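Putative esterase MT1895 (Mycobacterium tuberculosis, PDB 3S4K) probably hydrolyses acyl-CoA thioesters, perhaps 1,4-dihydroxy-2-naphthoyl-CoA, as a hotdog-fold thioesterase of the PaaI family. Local coordinates at residues Q116-T121 against V135-L140. Sequence-based numbering, arbitrary orientation.
Sequences QLWLVT and VRLQNL
Gln116 faces Leu137 in an antiparallel hydrogen-bonded pair and also reaches Asn139 with its side chain. Its CG lies anti to the carbonyl carbon (chi1 -44°), and chi2 near -176° extends the chain to CD. NE2 donates to Asn139 OD1 at 2.8 Å in a nearly straight bond lying in the glutamine's own amide plane; the two amide planes are turned 54° apart. NE2 also donates to Ala71 O, while OE1 accepts from Trp118 NE1 at 2.9 Å, the indole N-H arriving from above the carbonyl plane. A buried primary amide suits this place because it can accept and donate at once, here tying two strands and the helix 56-75. Leu117, on the other face, pairs with Arg136 without direct backbone hydrogen bonds; both are partly exposed, and apolar Leu117 CD1 can lie 3.9 Å from Arg136 CB and over one guanidinium face while NH1 hydrogen-bonds to Gln115 OE1. Trp118 exchanges two backbone hydrogen bonds with Val135, and its CD1 approaches Leu137 CD1 obliquely at 4.0 Å. The large, mostly apolar Trp118 ring and branched Val135 fit the sheet face that packs on helix 56-75. The pair belongs to the antiparallel hairpin of strands 115-123 and 129-140, part of the hotdog fold, whose curved sheet wraps around that long helix.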
ATOM      1  N   GLN A 116      -7.538  -2.516 -16.763  1.00  6.72           N
ATOM      2  CA  GLN A 116      -6.423  -3.429 -16.742  1.00  7.28           C
ATOM      3  C   GLN A 116      -6.275  -4.038 -15.363  1.00  7.24           C
ATOM      4  O   GLN A 116      -6.596  -3.411 -14.344  1.00  6.75           O
ATOM      5  CB  GLN A 116      -5.097  -2.775 -17.172  1.00  6.96           C
ATOM      6  CG  GLN A 116      -5.180  -1.878 -18.383  1.00  8.34           C
ATOM      7  CD  GLN A 116      -3.836  -1.356 -18.813  1.00  7.63           C
ATOM      8  OE1 GLN A 116      -2.836  -2.103 -18.798  1.00  8.58           O
ATOM      9  NE2 GLN A 116      -3.785  -0.068 -19.198  1.00  7.39           N
ATOM     10  N   LEU A 117      -5.738  -5.248 -15.348  1.00  6.55           N
ATOM     11  CA  LEU A 117      -5.431  -5.944 -14.130  1.00  7.35           C
ATOM     12  C   LEU A 117      -3.998  -6.486 -14.268  1.00  7.19           C
ATOM     13  O   LEU A 117      -3.698  -7.237 -15.217  1.00  7.66           O
ATOM     14  CB  LEU A 117      -6.490  -7.034 -13.871  1.00  7.67           C
ATOM     15  CG  LEU A 117      -6.374  -7.779 -12.541  1.00  9.53           C
ATOM     16  CD1 LEU A 117      -6.710  -6.873 -11.381  1.00 12.91           C
ATOM     17  CD2 LEU A 117      -7.225  -9.049 -12.510  1.00  8.74           C
ATOM     18  N   TRP A 118      -3.113  -6.113 -13.338  1.00  6.73           N
ATOM     19  CA  TRP A 118      -1.702  -6.505 -13.347  1.00  6.65           C
ATOM     20  C   TRP A 118      -1.321  -7.227 -12.051  1.00  6.61           C
ATOM     21  O   TRP A 118      -1.795  -6.858 -10.978  1.00  6.85           O
ATOM     22  CB  TRP A 118      -0.777  -5.288 -13.496  1.00  7.69           C
ATOM     23  CG  TRP A 118      -0.836  -4.694 -14.885  1.00  4.82           C
ATOM     24  CD1 TRP A 118      -1.752  -3.828 -15.361  1.00  7.72           C
ATOM     25  CD2 TRP A 118       0.069  -4.951 -15.961  1.00  6.23           C
ATOM     26  NE1 TRP A 118      -1.482  -3.504 -16.670  1.00 10.18           N
ATOM     27  CE2 TRP A 118      -0.377  -4.202 -17.074  1.00  7.96           C
ATOM     28  CE3 TRP A 118       1.204  -5.753 -16.099  1.00  8.10           C
ATOM     29  CZ2 TRP A 118       0.296  -4.211 -18.303  1.00  8.55           C
ATOM     30  CZ3 TRP A 118       1.842  -5.786 -17.324  1.00  7.98           C
ATOM     31  CH2 TRP A 118       1.394  -5.010 -18.407  1.00  7.21           C
ATOM     32  N   LEU A 119      -0.482  -8.264 -12.167  1.00  5.93           N
ATOM     33  CA  LEU A 119       0.101  -8.986 -11.029  1.00  5.81           C
ATOM     34  C   LEU A 119       1.548  -8.524 -10.832  1.00  6.58           C
ATOM     35  O   LEU A 119       2.333  -8.480 -11.790  1.00  7.34           O
ATOM     36  CB  LEU A 119       0.117 -10.490 -11.306  1.00  7.12           C
ATOM     37  CG  LEU A 119       0.967 -11.330 -10.365  1.00  7.83           C
ATOM     38  CD1 LEU A 119       0.352 -11.296  -8.981  1.00  8.86           C
ATOM     39  CD2 LEU A 119       1.040 -12.777 -10.874  1.00  9.58           C
ATOM     40  N   VAL A 120       1.901  -8.202  -9.594  1.00  5.90           N
ATOM     41  CA  VAL A 120       3.265  -7.828  -9.252  1.00  5.94           C
ATOM     42  C   VAL A 120       3.741  -8.730  -8.129  1.00  6.11           C
ATOM     43  O   VAL A 120       3.057  -8.870  -7.102  1.00  7.09           O
ATOM     44  CB  VAL A 120       3.352  -6.366  -8.799  1.00  6.13           C
ATOM     45  CG1 VAL A 120       4.815  -5.976  -8.511  1.00  7.52           C
ATOM     46  CG2 VAL A 120       2.693  -5.438  -9.836  1.00  6.96           C
ATOM     47  N   THR A 121       4.913  -9.332  -8.329  1.00  6.41           N
ATOM     48  CA  THR A 121       5.518 -10.254  -7.359  1.00  6.19           C
ATOM     49  C   THR A 121       6.834  -9.639  -6.902  1.00  6.32           C
ATOM     50  O   THR A 121       7.693  -9.294  -7.730  1.00  7.07           O
ATOM     51  CB  THR A 121       5.757 -11.666  -7.956  1.00  6.54           C
ATOM     52  OG1 THR A 121       4.541 -12.140  -8.550  1.00  5.91           O
ATOM     53  CG2 THR A 121       6.269 -12.679  -6.880  1.00  8.32           C
ATOM     54  N   VAL A 135      -3.220  -5.226  -9.035  1.00  7.36           N
ATOM     55  CA  VAL A 135      -3.699  -3.873  -9.151  1.00  7.49           C
ATOM     56  C   VAL A 135      -4.677  -3.758 -10.308  1.00  6.53           C
ATOM     57  O   VAL A 135      -4.351  -4.144 -11.435  1.00  6.93           O
ATOM     58  CB  VAL A 135      -2.514  -2.909  -9.348  1.00  6.85           C
ATOM     59  CG1 VAL A 135      -2.996  -1.454  -9.424  1.00  9.09           C
ATOM     60  CG2 VAL A 135      -1.493  -3.099  -8.231  1.00  6.27           C
ATOM     61  N   ARG A 136      -5.857  -3.210 -10.014  1.00  6.25           N
ATOM     62  CA  ARG A 136      -6.895  -2.966 -11.011  1.00  7.47           C
ATOM     63  C   ARG A 136      -6.874  -1.482 -11.332  1.00  7.54           C
ATOM     64  O   ARG A 136      -6.892  -0.648 -10.413  1.00  7.78           O
ATOM     65  CB  ARG A 136      -8.250  -3.399 -10.485  1.00  7.12           C
ATOM     66  CG  ARG A 136      -9.421  -3.120 -11.442  1.00  7.37           C
ATOM     67  CD  ARG A 136     -10.709  -3.633 -10.880  1.00  9.54           C
ATOM     68  NE  ARG A 136     -10.777  -5.087 -10.967  1.00 11.68           N
ATOM     69  CZ  ARG A 136     -11.083  -5.780 -12.063  1.00 13.29           C
ATOM     70  NH1 ARG A 136     -11.340  -5.180 -13.224  1.00 12.40           N
ATOM     71  NH2 ARG A 136     -11.072  -7.111 -12.009  1.00 14.80           N
ATOM     72  N   LEU A 137      -6.814  -1.164 -12.627  1.00  7.51           N
ATOM     73  CA  LEU A 137      -6.750   0.211 -13.095  1.00  8.41           C
ATOM     74  C   LEU A 137      -7.871   0.496 -14.082  1.00  8.71           C
ATOM     75  O   LEU A 137      -8.278  -0.378 -14.829  1.00  8.55           O
ATOM     76  CB  LEU A 137      -5.399   0.495 -13.758  1.00  8.33           C
ATOM     77  CG  LEU A 137      -4.180   0.330 -12.843  1.00  8.56           C
ATOM     78  CD1 LEU A 137      -3.517  -1.023 -13.119  1.00  9.42           C
ATOM     79  CD2 LEU A 137      -3.198   1.543 -12.921  1.00  9.96           C
ATOM     80  N   GLN A 138      -8.325   1.746 -14.086  1.00  9.11           N
ATOM     81  CA  GLN A 138      -9.169   2.275 -15.132  1.00  9.74           C
ATOM     82  C   GLN A 138      -8.333   2.959 -16.200  1.00  9.72           C
ATOM     83  O   GLN A 138      -7.431   3.740 -15.880  1.00  9.69           O
ATOM     84  CB  GLN A 138     -10.119   3.334 -14.540  1.00 10.67           C
ATOM     85  CG  GLN A 138     -11.455   2.833 -14.249  1.00 13.27           C
ATOM     86  CD  GLN A 138     -12.425   3.926 -13.790  1.00 14.47           C
ATOM     87  OE1 GLN A 138     -12.282   5.130 -14.093  1.00 18.36           O
ATOM     88  NE2 GLN A 138     -13.417   3.501 -13.064  1.00 13.07           N
ATOM     89  N   ASN A 139      -8.638   2.689 -17.464  1.00  8.78           N
ATOM     90  CA  ASN A 139      -8.082   3.461 -18.568  1.00  8.92           C
ATOM     91  C   ASN A 139      -8.923   4.721 -18.758  1.00  9.55           C
ATOM     92  O   ASN A 139     -10.132   4.635 -18.804  1.00 10.36           O
ATOM     93  CB  ASN A 139      -8.108   2.640 -19.848  1.00  8.65           C
ATOM     94  CG  ASN A 139      -7.233   1.392 -19.764  1.00 10.36           C
ATOM     95  OD1 ASN A 139      -6.173   1.399 -19.119  1.00  9.56           O
ATOM     96  ND2 ASN A 139      -7.679   0.312 -20.418  1.00 10.17           N
ATOM     97  N   LEU A 140      -8.271   5.871 -18.892  1.00  9.58           N
ATOM     98  CA  LEU A 140      -8.938   7.154 -19.066  1.00 10.94           C
ATOM     99  C   LEU A 140      -8.600   7.670 -20.440  1.00 11.64           C
ATOM    100  O   LEU A 140      -7.447   7.615 -20.844  1.00 11.88           O
ATOM    101  CB  LEU A 140      -8.423   8.144 -18.034  1.00 10.53           C
ATOM    102  CG  LEU A 140      -8.638   7.756 -16.577  1.00 11.68           C
ATOM    103  CD1 LEU A 140      -7.861   8.723 -15.657  1.00 14.37           C
ATOM    104  CD2 LEU A 140     -10.129   7.728 -16.241  1.00 13.69           C
TER